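Local coordinates for uncharacterized protein (Bacteroides fragilis, PDB 3EUR) that is of unknown function but carries a thioredoxin-like domain, a fold often used in thiol-disulfide chemistry, at residues E48-L53 and K91-G96; V126-A131 and E137-E142; N107-R112 and T116-D121; F37-G42 and N87-E92. All coordinates share one frame; numbering follows the deposited sequence.

Contact 1: residues E48-L53 and K91-G96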
loop_
_atom_site.group_PDB
_atom_site.type_symbol
_atom_site.label_atom_id
_atom_site.label_comp_id
_atom_site.label_asym_id
_atom_site.label_seq_id
_atom_site.Cartn_x
_atom_site.Cartn_y
_atom_site.Cartn_z
ATOM N N GLU A 48 -8.567 10.610 4.380
ATOM C CA GLU A 48 -7.628 11.708 4.333
ATOM C C GLU A 48 -6.273 11.260 3.804
ATOM O O GLU A 48 -5.587 12.054 3.148
ATOM C CB GLU A 48 -7.505 12.366 5.698
ATOM C CG GLU A 48 -8.796 13.082 6.148
ATOM C CD GLU A 48 -9.373 14.083 5.125
ATOM O OE1 GLU A 48 -8.650 15.063 4.758
ATOM O OE2 GLU A 48 -10.557 13.884 4.702
HETATM N N MSE A 49 -5.875 10.023 4.078
HETATM C CA MSE A 49 -4.605 9.538 3.512
HETATM C C MSE A 49 -4.703 9.398 1.994
HETATM O O MSE A 49 -3.773 9.769 1.290
HETATM C CB MSE A 49 -4.179 8.209 4.140
HETATM C CG MSE A 49 -2.756 7.755 3.696
HETATM SE SE MSE A 49 -2.030 6.287 4.720
HETATM C CE MSE A 49 -1.536 7.262 6.290
ATOM N N ILE A 50 -5.839 8.925 1.473
ATOM C CA ILE A 50 -6.042 8.891 0.031
ATOM C C ILE A 50 -5.903 10.297 -0.543
ATOM O O ILE A 50 -5.190 10.511 -1.510
ATOM C CB ILE A 50 -7.416 8.303 -0.360
ATOM C CG1 ILE A 50 -7.480 6.796 -0.047
ATOM C CG2 ILE A 50 -7.643 8.498 -1.829
ATOM C CD1 ILE A 50 -8.875 6.162 -0.254
ATOM N N GLU A 51 -6.581 11.255 0.077
ATOM C CA GLU A 51 -6.534 12.598 -0.415
ATOM C C GLU A 51 -5.127 13.166 -0.352
ATOM O O GLU A 51 -4.651 13.856 -1.271
ATOM C CB GLU A 51 -7.483 13.459 0.430
ATOM C CG GLU A 51 -8.909 13.393 -0.062
ATOM C CD GLU A 51 -9.034 14.215 -1.331
ATOM O OE1 GLU A 51 -8.879 15.438 -1.232
ATOM O OE2 GLU A 51 -9.196 13.642 -2.432
ATOM N N GLY A 52 -4.424 12.863 0.730
ATOM C CA GLY A 52 -3.063 13.302 0.899
ATOM C C GLY A 52 -2.115 12.758 -0.134
ATOM O O GLY A 52 -1.226 13.479 -0.637
ATOM N N LEU A 53 -2.266 11.466 -0.435
ATOM C CA LEU A 53 -1.426 10.844 -1.461
ATOM C C LEU A 53 -1.689 11.451 -2.830
ATOM O O LEU A 53 -0.748 11.726 -3.585
ATOM C CB LEU A 53 -1.718 9.333 -1.502
ATOM C CG LEU A 53 -1.138 8.489 -0.373
ATOM C CD1 LEU A 53 -1.875 7.146 -0.314
ATOM C CD2 LEU A 53 0.376 8.311 -0.535
ATOM N N LYS A 91 -6.949 5.876 -10.043
ATOM C CA LYS A 91 -6.971 4.764 -10.999
ATOM C C LYS A 91 -5.585 4.208 -11.313
ATOM O O LYS A 91 -5.413 3.021 -11.587
ATOM C CB LYS A 91 -7.683 5.177 -12.325
ATOM C CG LYS A 91 -6.896 6.180 -13.156
ATOM C CD LYS A 91 -7.625 6.605 -14.462
ATOM C CE LYS A 91 -7.599 8.125 -14.641
ATOM N NZ LYS A 91 -8.662 8.576 -15.549
ATOM N N GLU A 92 -4.590 5.086 -11.244
ATOM C CA GLU A 92 -3.209 4.712 -11.518
ATOM C C GLU A 92 -2.653 3.740 -10.481
ATOM O O GLU A 92 -1.762 2.948 -10.788
ATOM C CB GLU A 92 -2.325 5.960 -11.595
ATOM C CG GLU A 92 -2.656 6.886 -12.753
ATOM C CD GLU A 92 -3.990 7.585 -12.576
ATOM O OE1 GLU A 92 -4.451 7.705 -11.422
ATOM O OE2 GLU A 92 -4.575 8.016 -13.592
ATOM N N TRP A 93 -3.170 3.798 -9.257
ATOM C CA TRP A 93 -2.669 2.933 -8.209
ATOM C C TRP A 93 -3.130 1.495 -8.487
ATOM O O TRP A 93 -4.095 1.290 -9.252
ATOM C CB TRP A 93 -3.188 3.381 -6.843
ATOM C CG TRP A 93 -2.864 4.802 -6.481
ATOM C CD1 TRP A 93 -1.970 5.651 -7.084
ATOM C CD2 TRP A 93 -3.442 5.523 -5.400
ATOM N NE1 TRP A 93 -1.987 6.853 -6.440
ATOM C CE2 TRP A 93 -2.867 6.814 -5.406
ATOM C CE3 TRP A 93 -4.409 5.218 -4.436
ATOM C CZ2 TRP A 93 -3.263 7.811 -4.513
ATOM C CZ3 TRP A 93 -4.764 6.196 -3.549
ATOM C CH2 TRP A 93 -4.191 7.478 -3.605
ATOM N N THR A 94 -2.450 0.539 -7.868
ATOM C CA THR A 94 -2.841 -0.865 -7.947
ATOM C C THR A 94 -3.593 -1.170 -6.660
ATOM O O THR A 94 -3.012 -1.110 -5.586
ATOM C CB THR A 94 -1.627 -1.729 -8.143
ATOM O OG1 THR A 94 -0.930 -1.328 -9.345
ATOM C CG2 THR A 94 -2.054 -3.220 -8.240
ATOM N N ASN A 95 -4.894 -1.434 -6.769
ATOM C CA ASN A 95 -5.779 -1.477 -5.638
ATOM C C ASN A 95 -6.333 -2.896 -5.481
ATOM O O ASN A 95 -7.118 -3.317 -6.295
ATOM C CB ASN A 95 -6.874 -0.416 -5.880
ATOM C CG ASN A 95 -6.281 1.020 -6.124
ATOM O OD1 ASN A 95 -5.518 1.505 -5.265
ATOM N ND2 ASN A 95 -6.667 1.724 -7.271
ATOM N N GLY A 96 -5.888 -3.628 -4.471
ATOM C CA GLY A 96 -6.279 -5.002 -4.296
ATOM C C GLY A 96 -6.777 -5.330 -2.911
ATOM O O GLY A 96 -6.660 -4.543 -1.980
HETATM O O HOH W 1 -1.145 10.010 -6.197
#
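Trp93 reaches from the chain leading into strand 94-97 to Ile50 and Leu53 of helix 44-55, the helix that follows strand 33-38 and packs on one face of the sheet in this thioredoxin-like fold. The contact is mainly apolar. With CG placed anti to the carbonyl carbon (chi1 -57°), the indole sends its six-membered ring foremost at the helix, and its length carries CZ2 and CH2 across to a backbone whose nearest CA, that of Leu53, is 10.5 Å from Trp93 CA. Leu53 CB lies 3.7 Å from Trp93 CZ2, and the leucine branch continues past the ring, with Leu53 CD1 4.0 Å from Trp93 CH2. Ile50 adds its CG2 methyl, 4.0 Å from Trp93 CH2. Elsewhere, Ile50 and Leu53 both pack on Phe37 and Trp93 touches Val70, joining helix and strands through large apolar side chains, with the indole N-H at a watered edge.

The polar contribution is smaller. Ile50 O sits at the indole edge, in the ring plane, 3.8 Å from Trp93 CH2, which is packing and no hydrogen bond. The indole N-H is served by a water: Trp93 NE1 donates to it over 3.3 Å, and the water in turn donates to Leu53 O at 3.2 Å.

Contact 2: residues V126-A131 and E137-E142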
loop_
_atom_site.group_PDB
_atom_site.type_symbol
_atom_site.label_atom_id
_atom_site.label_comp_id
_atom_site.label_asym_id
_atom_site.label_seq_id
_atom_site.Cartn_x
_atom_site.Cartn_y
_atom_site.Cartn_z
ATOM N N VAL A 126 12.499 -3.022 3.086
ATOM C CA VAL A 126 11.820 -1.963 3.778
ATOM C C VAL A 126 12.734 -0.769 3.959
ATOM O O VAL A 126 13.731 -0.837 4.654
ATOM C CB VAL A 126 11.241 -2.436 5.133
ATOM C CG1 VAL A 126 10.625 -1.280 5.890
ATOM C CG2 VAL A 126 10.269 -3.556 4.942
ATOM N N LEU A 127 12.365 0.347 3.332
ATOM C CA LEU A 127 12.996 1.655 3.491
ATOM C C LEU A 127 12.359 2.453 4.607
ATOM O O LEU A 127 13.063 3.195 5.314
ATOM C CB LEU A 127 12.953 2.432 2.188
ATOM C CG LEU A 127 13.599 1.787 0.955
ATOM C CD1 LEU A 127 13.376 2.640 -0.258
ATOM C CD2 LEU A 127 15.061 1.459 1.216
ATOM N N LEU A 128 11.039 2.402 4.746
ATOM C CA LEU A 128 10.317 3.026 5.837
ATOM C C LEU A 128 9.208 2.064 6.261
ATOM O O LEU A 128 8.487 1.544 5.427
ATOM C CB LEU A 128 9.676 4.353 5.451
ATOM C CG LEU A 128 10.557 5.478 5.024
ATOM C CD1 LEU A 128 9.727 6.606 4.399
ATOM C CD2 LEU A 128 11.391 5.988 6.210
ATOM N N LYS A 129 9.128 1.796 7.559
ATOM C CA LYS A 129 8.113 0.980 8.173
ATOM C C LYS A 129 7.060 1.853 8.861
ATOM O O LYS A 129 7.410 2.620 9.756
ATOM C CB LYS A 129 8.750 0.017 9.200
ATOM C CG LYS A 129 7.656 -0.702 10.027
ATOM C CD LYS A 129 8.212 -1.773 10.939
ATOM C CE LYS A 129 7.126 -2.579 11.601
ATOM N NZ LYS A 129 7.699 -3.711 12.453
ATOM N N ASP A 130 5.777 1.676 8.558
ATOM C CA ASP A 130 4.715 2.383 9.216
ATOM C C ASP A 130 5.004 3.893 9.315
ATOM O O ASP A 130 5.022 4.473 10.370
ATOM C CB ASP A 130 4.423 1.695 10.548
ATOM C CG ASP A 130 3.308 2.335 11.230
ATOM O OD1 ASP A 130 2.585 3.066 10.520
ATOM O OD2 ASP A 130 3.142 2.120 12.469
ATOM N N ALA A 131 5.243 4.482 8.180
ATOM C CA ALA A 131 5.578 5.885 8.046
ATOM C C ALA A 131 4.349 6.727 7.850
ATOM O O ALA A 131 3.404 6.313 7.196
ATOM C CB ALA A 131 6.556 6.052 6.867
ATOM N N GLU A 137 7.366 11.631 2.194
ATOM C CA GLU A 137 7.727 12.770 1.351
ATOM C C GLU A 137 9.133 13.246 1.670
ATOM O O GLU A 137 9.920 13.564 0.789
ATOM C CB GLU A 137 6.727 13.921 1.530
ATOM C CG GLU A 137 5.323 13.615 1.069
ATOM C CD GLU A 137 4.383 14.732 1.459
ATOM O OE1 GLU A 137 4.212 14.958 2.693
ATOM O OE2 GLU A 137 3.795 15.380 0.560
ATOM N N GLN A 138 9.450 13.347 2.968
ATOM C CA GLN A 138 10.774 13.778 3.364
ATOM C C GLN A 138 11.863 12.840 2.854
ATOM O O GLN A 138 12.897 13.283 2.354
ATOM C CB GLN A 138 10.838 13.916 4.883
ATOM C CG GLN A 138 12.045 14.661 5.345
ATOM C CD GLN A 138 12.266 14.556 6.831
ATOM O OE1 GLN A 138 11.310 14.565 7.629
ATOM N NE2 GLN A 138 13.550 14.448 7.227
ATOM N N TYR A 139 11.624 11.545 2.977
ATOM C CA TYR A 139 12.601 10.549 2.524
ATOM C C TYR A 139 12.853 10.690 1.032
ATOM O O TYR A 139 13.982 10.690 0.563
ATOM C CB TYR A 139 12.048 9.174 2.859
ATOM C CG TYR A 139 13.001 8.060 2.530
ATOM C CD1 TYR A 139 13.838 7.538 3.491
ATOM C CD2 TYR A 139 13.090 7.532 1.264
ATOM C CE1 TYR A 139 14.733 6.519 3.215
ATOM C CE2 TYR A 139 13.994 6.516 0.969
ATOM C CZ TYR A 139 14.809 6.023 1.950
ATOM O OH TYR A 139 15.717 5.012 1.706
ATOM N N LEU A 140 11.763 10.793 0.264
ATOM C CA LEU A 140 11.891 10.845 -1.181
ATOM C C LEU A 140 12.475 12.169 -1.689
ATOM O O LEU A 140 13.110 12.209 -2.739
ATOM C CB LEU A 140 10.538 10.613 -1.857
ATOM C CG LEU A 140 9.954 9.201 -1.716
ATOM C CD1 LEU A 140 8.510 9.224 -2.204
ATOM C CD2 LEU A 140 10.883 8.166 -2.416
ATOM N N ALA A 141 12.245 13.275 -0.990
ATOM C CA ALA A 141 12.778 14.576 -1.405
ATOM C C ALA A 141 14.262 14.728 -1.088
ATOM O O ALA A 141 14.928 15.628 -1.555
ATOM C CB ALA A 141 11.943 15.659 -0.748
ATOM N N GLU A 142 14.832 13.836 -0.313
ATOM C CA GLU A 142 16.276 13.870 0.023
ATOM C C GLU A 142 17.142 13.893 -1.210
ATOM O O GLU A 142 16.824 13.237 -2.214
ATOM C CB GLU A 142 16.653 12.638 0.860
ATOM C CG GLU A 142 15.980 12.680 2.145
ATOM C CD GLU A 142 16.384 11.584 3.154
ATOM O OE1 GLU A 142 17.109 10.614 2.786
ATOM O OE2 GLU A 142 15.931 11.689 4.327
ATOM O OXT GLU A 142 18.179 14.601 -1.187
#
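A classic beta bulge in strand 126-131 sets Leu127 and Leu128 next to each other on the same side, and both lean on Tyr139 of the C-terminal helix. The two leucines share one partner across the sheet, Leu119, to whose backbone both are hydrogen-bonded, and this places two consecutive branched side chains toward the helix.

Tyr139 spans both leucines with a long flat side chain. Its CG stands anti to the backbone N (chi1 -176°), which carries the ring away from the helix and along the leucines. Leu128 takes the root of the tyrosine: the two side chains run past each other in opposite directions, with Leu128 CD1 3.8 Å from Tyr139 CB and Leu128 CD2 4.0 Å from Tyr139 CD1. Leu127 takes the far end, its side chain running at about a right angle to that of the tyrosine. Its CB is 4.0 Å from Tyr139 CZ, and its CD2 methyl lies 3.6 Å from Tyr139 OH, so even the phenolic end meets hydrocarbon here. No hydrogen bond joins the two segments, and apolar packing does the work.

Tyr139 also touches Leu119, while Leu140 packs on Val58 and Phe62 of helix 57-64, so that the last helix is held by sheet and helix alike. A final antiparallel strand pair followed by a helix folded back onto the sheet is the usual ending of a thioredoxin fold.

Contact 3: residues N107-R112 and T116-D121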
loop_
_atom_site.group_PDB
_atom_site.type_symbol
_atom_site.label_atom_id
_atom_site.label_comp_id
_atom_site.label_asym_id
_atom_site.label_seq_id
_atom_site.Cartn_x
_atom_site.Cartn_y
_atom_site.Cartn_z
ATOM N N ASN A 107 -0.697 -13.214 10.414
ATOM C CA ASN A 107 -0.047 -12.095 11.153
ATOM C C ASN A 107 1.138 -11.549 10.401
ATOM O O ASN A 107 2.205 -11.377 10.958
ATOM C CB ASN A 107 0.453 -12.581 12.518
ATOM C CG ASN A 107 -0.663 -12.812 13.449
ATOM O OD1 ASN A 107 -1.334 -11.857 13.890
ATOM N ND2 ASN A 107 -0.916 -14.073 13.740
ATOM N N LEU A 108 0.969 -11.340 9.105
ATOM C CA LEU A 108 2.109 -10.945 8.278
ATOM C C LEU A 108 2.521 -9.483 8.439
ATOM O O LEU A 108 3.703 -9.168 8.276
ATOM C CB LEU A 108 1.806 -11.190 6.808
ATOM C CG LEU A 108 1.533 -12.628 6.366
ATOM C CD1 LEU A 108 1.350 -12.678 4.865
ATOM C CD2 LEU A 108 2.685 -13.525 6.869
ATOM N N TYR A 109 1.553 -8.623 8.744
ATOM C CA TYR A 109 1.741 -7.203 8.963
ATOM C C TYR A 109 0.911 -6.814 10.183
ATOM O O TYR A 109 -0.163 -7.333 10.409
ATOM C CB TYR A 109 1.271 -6.326 7.767
ATOM C CG TYR A 109 2.164 -6.425 6.540
ATOM C CD1 TYR A 109 3.094 -5.459 6.241
ATOM C CD2 TYR A 109 2.080 -7.507 5.699
ATOM C CE1 TYR A 109 3.914 -5.575 5.148
ATOM C CE2 TYR A 109 2.908 -7.649 4.619
ATOM C CZ TYR A 109 3.835 -6.677 4.330
ATOM O OH TYR A 109 4.665 -6.767 3.245
ATOM N N ASP A 110 1.404 -5.866 10.949
ATOM C CA ASP A 110 0.676 -5.285 12.080
ATOM C C ASP A 110 -0.428 -4.409 11.517
ATOM O O ASP A 110 -0.135 -3.440 10.820
ATOM C CB ASP A 110 1.639 -4.459 12.911
ATOM C CG ASP A 110 1.033 -3.830 14.138
ATOM O OD1 ASP A 110 -0.166 -3.990 14.424
ATOM O OD2 ASP A 110 1.794 -3.135 14.842
ATOM N N LEU A 111 -1.685 -4.734 11.816
ATOM C CA LEU A 111 -2.839 -4.051 11.304
ATOM C C LEU A 111 -3.499 -3.132 12.330
ATOM O O LEU A 111 -4.542 -2.560 12.063
ATOM C CB LEU A 111 -3.853 -5.070 10.771
ATOM C CG LEU A 111 -3.360 -5.982 9.663
ATOM C CD1 LEU A 111 -4.462 -6.905 9.236
ATOM C CD2 LEU A 111 -2.818 -5.182 8.482
ATOM N N ARG A 112 -2.920 -2.996 13.524
ATOM C CA ARG A 112 -3.627 -2.306 14.598
ATOM C C ARG A 112 -3.917 -0.870 14.260
ATOM O O ARG A 112 -4.922 -0.340 14.713
ATOM C CB ARG A 112 -2.856 -2.389 15.886
ATOM C CG ARG A 112 -2.898 -3.789 16.443
ATOM C CD ARG A 112 -2.014 -3.926 17.676
ATOM N NE ARG A 112 -0.624 -3.766 17.284
ATOM C CZ ARG A 112 0.412 -3.658 18.100
ATOM N NH1 ARG A 112 0.212 -3.661 19.403
ATOM N NH2 ARG A 112 1.619 -3.517 17.593
ATOM N N THR A 116 -1.825 2.426 7.114
ATOM C CA THR A 116 -0.380 2.396 7.289
ATOM C C THR A 116 0.383 2.274 5.970
ATOM O O THR A 116 -0.007 1.564 5.043
ATOM C CB THR A 116 0.048 1.246 8.222
ATOM O OG1 THR A 116 -0.940 1.062 9.243
ATOM C CG2 THR A 116 1.389 1.556 8.869
ATOM N N LEU A 117 1.495 2.993 5.912
ATOM C CA LEU A 117 2.386 3.021 4.760
ATOM C C LEU A 117 3.703 2.346 5.026
ATOM O O LEU A 117 4.306 2.526 6.076
ATOM C CB LEU A 117 2.668 4.479 4.361
ATOM C CG LEU A 117 1.489 5.320 3.934
ATOM C CD1 LEU A 117 1.948 6.772 3.723
ATOM C CD2 LEU A 117 0.846 4.797 2.656
ATOM N N TYR A 118 4.158 1.577 4.044
ATOM C CA TYR A 118 5.537 1.094 3.971
ATOM C C TYR A 118 6.135 1.560 2.660
ATOM O O TYR A 118 5.488 1.448 1.633
ATOM C CB TYR A 118 5.631 -0.448 4.019
ATOM C CG TYR A 118 5.270 -1.084 5.309
ATOM C CD1 TYR A 118 6.275 -1.650 6.085
ATOM C CD2 TYR A 118 3.994 -1.085 5.786
ATOM C CE1 TYR A 118 6.023 -2.258 7.281
ATOM C CE2 TYR A 118 3.697 -1.690 7.059
ATOM C CZ TYR A 118 4.755 -2.233 7.786
ATOM O OH TYR A 118 4.504 -2.828 9.025
ATOM N N LEU A 119 7.368 2.055 2.695
ATOM C CA LEU A 119 8.101 2.369 1.480
ATOM C C LEU A 119 9.136 1.286 1.280
ATOM O O LEU A 119 9.932 1.006 2.181
ATOM C CB LEU A 119 8.753 3.748 1.553
ATOM C CG LEU A 119 9.449 4.205 0.260
ATOM C CD1 LEU A 119 8.505 4.477 -0.836
ATOM C CD2 LEU A 119 10.365 5.417 0.548
ATOM N N LEU A 120 9.085 0.649 0.106
ATOM C CA LEU A 120 9.919 -0.498 -0.229
ATOM C C LEU A 120 10.772 -0.195 -1.464
ATOM O O LEU A 120 10.308 0.519 -2.377
ATOM C CB LEU A 120 9.036 -1.712 -0.545
ATOM C CG LEU A 120 7.945 -2.042 0.444
ATOM C CD1 LEU A 120 7.110 -3.242 -0.037
ATOM C CD2 LEU A 120 8.452 -2.286 1.843
ATOM N N ASP A 121 11.994 -0.703 -1.503
ATOM C CA ASP A 121 12.835 -0.552 -2.671
ATOM C C ASP A 121 12.476 -1.604 -3.736
ATOM O O ASP A 121 11.492 -2.325 -3.619
ATOM C CB ASP A 121 14.337 -0.531 -2.297
ATOM C CG ASP A 121 14.940 -1.892 -2.029
ATOM O OD1 ASP A 121 14.236 -2.944 -2.122
ATOM O OD2 ASP A 121 16.149 -1.895 -1.752
HETATM O O HOH W 2 4.233 -5.337 10.173
HETATM O O HOH W 3 -0.901 -0.855 11.576
HETATM O O HOH W 4 2.289 -2.150 10.157
#
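Tyr109, in the loop that follows helix 102-105, points the edge of its ring at the face of Tyr118 on strand 116-120. The loop starts at Asn107, where the helix closes in a Schellman motif; the positive phi of 55° is one that asparagine tolerates better than most residues.

Two residues on, Tyr109 makes a T-shaped stack with Tyr118, the planes 87° apart and the centroids separated by 5.4 Å. Tyr109 CD1 approaches Tyr118 CE2 to 3.9 Å, and the neighbouring CE1 lies over the centre of the Tyr118 ring. Tyrosine suits this buried place because its flat ring packs while its hydroxyl finds a partner: Tyr109 OH is hydrogen-bonded to Leu12 O.

Asp110 brings the backbone to the polar end of Tyr118 through water. One water accepts from Asp110 N at 3.0 Å and another donates to Asp110 O at 2.8 Å; both also bond to Tyr118 OH.

The carboxylate of Asp110 turns to Arg112. Asp110 OD1 accepts from Arg112 N (3.1 Å) and, from the opposite face of its plane, from Arg112 NE (2.9 Å), while Arg112 NH2 completes a side-on salt bridge to Asp110 OD2 at 2.8 Å. These bonds fix the rotation of both groups. The backbone bond makes an Asx turn, here shaping the loop that leads into an antiparallel strand of the thioredoxin-like sheet.

Contact 4: residues F37-G42 and N87-E92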
loop_
_atom_site.group_PDB
_atom_site.type_symbol
_atom_site.label_atom_id
_atom_site.label_comp_id
_atom_site.label_asym_id
_atom_site.label_seq_id
_atom_site.Cartn_x
_atom_site.Cartn_y
_atom_site.Cartn_z
ATOM N N PHE A 37 0.260 0.577 0.810
ATOM C CA PHE A 37 -0.753 1.329 1.510
ATOM C C PHE A 37 -1.815 0.374 2.034
ATOM O O PHE A 37 -2.686 -0.039 1.290
ATOM C CB PHE A 37 -1.281 2.401 0.555
ATOM C CG PHE A 37 -2.501 3.172 1.017
ATOM C CD1 PHE A 37 -2.834 3.377 2.358
ATOM C CD2 PHE A 37 -3.300 3.792 0.063
ATOM C CE1 PHE A 37 -3.953 4.103 2.697
ATOM C CE2 PHE A 37 -4.416 4.515 0.414
ATOM C CZ PHE A 37 -4.733 4.686 1.734
ATOM N N ILE A 38 -1.724 0.006 3.311
ATOM C CA ILE A 38 -2.678 -0.929 3.937
ATOM C C ILE A 38 -3.836 -0.120 4.434
ATOM O O ILE A 38 -3.648 0.805 5.206
ATOM C CB ILE A 38 -2.032 -1.739 5.057
ATOM C CG1 ILE A 38 -0.695 -2.343 4.631
ATOM C CG2 ILE A 38 -3.014 -2.774 5.556
ATOM C CD1 ILE A 38 0.085 -3.065 5.740
ATOM N N ASN A 39 -5.047 -0.420 3.982
ATOM C CA ASN A 39 -6.185 0.506 4.186
ATOM C C ASN A 39 -7.420 -0.307 4.504
ATOM O O ASN A 39 -7.523 -1.484 4.142
ATOM C CB ASN A 39 -6.385 1.319 2.921
ATOM C CG ASN A 39 -6.768 0.484 1.759
ATOM O OD1 ASN A 39 -5.920 0.029 0.955
ATOM N ND2 ASN A 39 -8.002 0.193 1.667
ATOM N N ASN A 40 -8.357 0.323 5.179
ATOM C CA ASN A 40 -9.705 -0.233 5.272
ATOM C C ASN A 40 -10.466 0.993 5.027
ATOM O O ASN A 40 -10.490 1.882 5.881
ATOM C CB ASN A 40 -10.038 -0.860 6.653
ATOM C CG ASN A 40 -11.423 -1.420 6.671
ATOM O OD1 ASN A 40 -12.328 -0.837 6.070
ATOM N ND2 ASN A 40 -11.609 -2.566 7.327
ATOM N N PRO A 41 -11.001 1.109 3.832
ATOM C CA PRO A 41 -11.537 2.405 3.469
ATOM C C PRO A 41 -12.893 2.681 4.112
ATOM O O PRO A 41 -13.462 3.754 3.885
ATOM C CB PRO A 41 -11.669 2.338 1.948
ATOM C CG PRO A 41 -11.158 1.012 1.507
ATOM C CD PRO A 41 -11.001 0.148 2.707
ATOM N N GLY A 42 -13.417 1.768 4.931
ATOM C CA GLY A 42 -14.426 2.176 5.895
ATOM C C GLY A 42 -13.984 3.093 7.056
ATOM O O GLY A 42 -14.454 2.861 8.187
ATOM N N ASN A 87 -13.399 3.133 -6.157
ATOM C CA ASN A 87 -13.117 4.279 -6.979
ATOM C C ASN A 87 -12.632 5.504 -6.233
ATOM O O ASN A 87 -12.248 6.471 -6.885
ATOM C CB ASN A 87 -14.302 4.631 -7.892
ATOM C CG ASN A 87 -14.565 3.536 -8.880
ATOM O OD1 ASN A 87 -15.527 2.819 -8.729
ATOM N ND2 ASN A 87 -13.697 3.392 -9.881
ATOM N N ASP A 88 -12.524 5.422 -4.911
ATOM C CA ASP A 88 -11.921 6.481 -4.117
ATOM C C ASP A 88 -10.420 6.572 -4.381
ATOM O O ASP A 88 -9.811 7.637 -4.220
ATOM C CB ASP A 88 -12.101 6.224 -2.614
ATOM C CG ASP A 88 -13.533 6.274 -2.166
ATOM O OD1 ASP A 88 -14.400 6.622 -2.995
ATOM O OD2 ASP A 88 -13.764 5.966 -0.979
ATOM N N PHE A 89 -9.818 5.448 -4.731
ATOM C CA PHE A 89 -8.400 5.361 -4.992
ATOM C C PHE A 89 -8.094 5.945 -6.356
ATOM O O PHE A 89 -8.930 5.914 -7.245
ATOM C CB PHE A 89 -7.957 3.884 -4.962
ATOM C CG PHE A 89 -8.104 3.229 -3.607
ATOM C CD1 PHE A 89 -7.179 3.445 -2.608
ATOM C CD2 PHE A 89 -9.218 2.512 -3.303
ATOM C CE1 PHE A 89 -7.324 2.870 -1.331
ATOM C CE2 PHE A 89 -9.385 1.965 -2.028
ATOM C CZ PHE A 89 -8.417 2.163 -1.050
ATOM N N ALA A 90 -6.920 6.509 -6.539
ATOM C CA ALA A 90 -6.518 6.895 -7.869
ATOM C C ALA A 90 -6.479 5.697 -8.799
ATOM O O ALA A 90 -5.987 4.633 -8.425
ATOM C CB ALA A 90 -5.154 7.602 -7.833
ATOM N N LYS A 91 -6.949 5.876 -10.043
ATOM C CA LYS A 91 -6.971 4.764 -10.999
ATOM C C LYS A 91 -5.585 4.208 -11.313
ATOM O O LYS A 91 -5.413 3.021 -11.587
ATOM C CB LYS A 91 -7.683 5.177 -12.325
ATOM C CG LYS A 91 -6.896 6.180 -13.156
ATOM C CD LYS A 91 -7.625 6.605 -14.462
ATOM C CE LYS A 91 -7.599 8.125 -14.641
ATOM N NZ LYS A 91 -8.662 8.576 -15.549
ATOM N N GLU A 92 -4.590 5.086 -11.244
ATOM C CA GLU A 92 -3.209 4.712 -11.518
ATOM C C GLU A 92 -2.653 3.740 -10.481
ATOM O O GLU A 92 -1.762 2.948 -10.788
ATOM C CB GLU A 92 -2.325 5.960 -11.595
ATOM C CG GLU A 92 -2.656 6.886 -12.753
ATOM C CD GLU A 92 -3.990 7.585 -12.576
ATOM O OE1 GLU A 92 -4.451 7.705 -11.422
ATOM O OE2 GLU A 92 -4.575 8.016 -13.592
#
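Phe89 pushes the end of its ring among Phe37, Asn39 and Pro41, where strand 33-38 of the thioredoxin-like fold gives way to the loop before helix 44-55. In thioredoxins this junction carries the redox motif; here Asn39 touches Cys46 of that helix.

The tight part is all around the tip of Phe89. Its three neighbours gather round the leading edge of the ring, at CE1, CZ and CE2, where the C-H rim suits close packing. Phe37 CE2 lies in the plane of the ring, 3.8 Å from Phe89 CE1, the two side chains crossing at a slant. The side chains of Asn39 and Phe89 approach each other from opposite directions, Asn39 CG 3.7 Å from Phe89 CZ and the amide plane turned 55° to the ring; a chi1 of 64°, with CG between the backbone N and the carbonyl carbon, brings the amide there. Pro41 offers the rigid hydrocarbon of its ring, CG 3.9 Å from Phe89 CZ, and its backbone needs no N-H partner.

The looser side lies toward the surface. Asp88 starts off toward the 37-42 segment, but its side chain makes no close contact with it, and the charged Lys91 and Glu92 lie in solvent. In the 37-42 loop Asn40 forms an Asx turn, its ND2 bonded to Asp76: Gly42 N donates to Asn40 OD1 over 3.0 Å, in the carbonyl plane.

All four contacts reach one mixed sheet. Contacts 1 and 4 form a single region, their centres about 5 Å apart: they share Lys91 and Glu92, and strand 33-38 runs on into helix 44-55, so Phe37 and Ile50 belong to the same packing. They pack against the middle of the sheet, whereas contacts 2 and 3, about 13 Å apart between centres, lie toward its 126-131 edge, on neighbouring strands 116-120 and 126-131. Strand 116-120 joins the two groups by pairing with strand 33-38. Along the chain contacts 1 and 4 close first, then contact 3, then contact 2. Contacts 2 and 4, about 20 Å apart between centres, lie on opposite sides of the chain's centre.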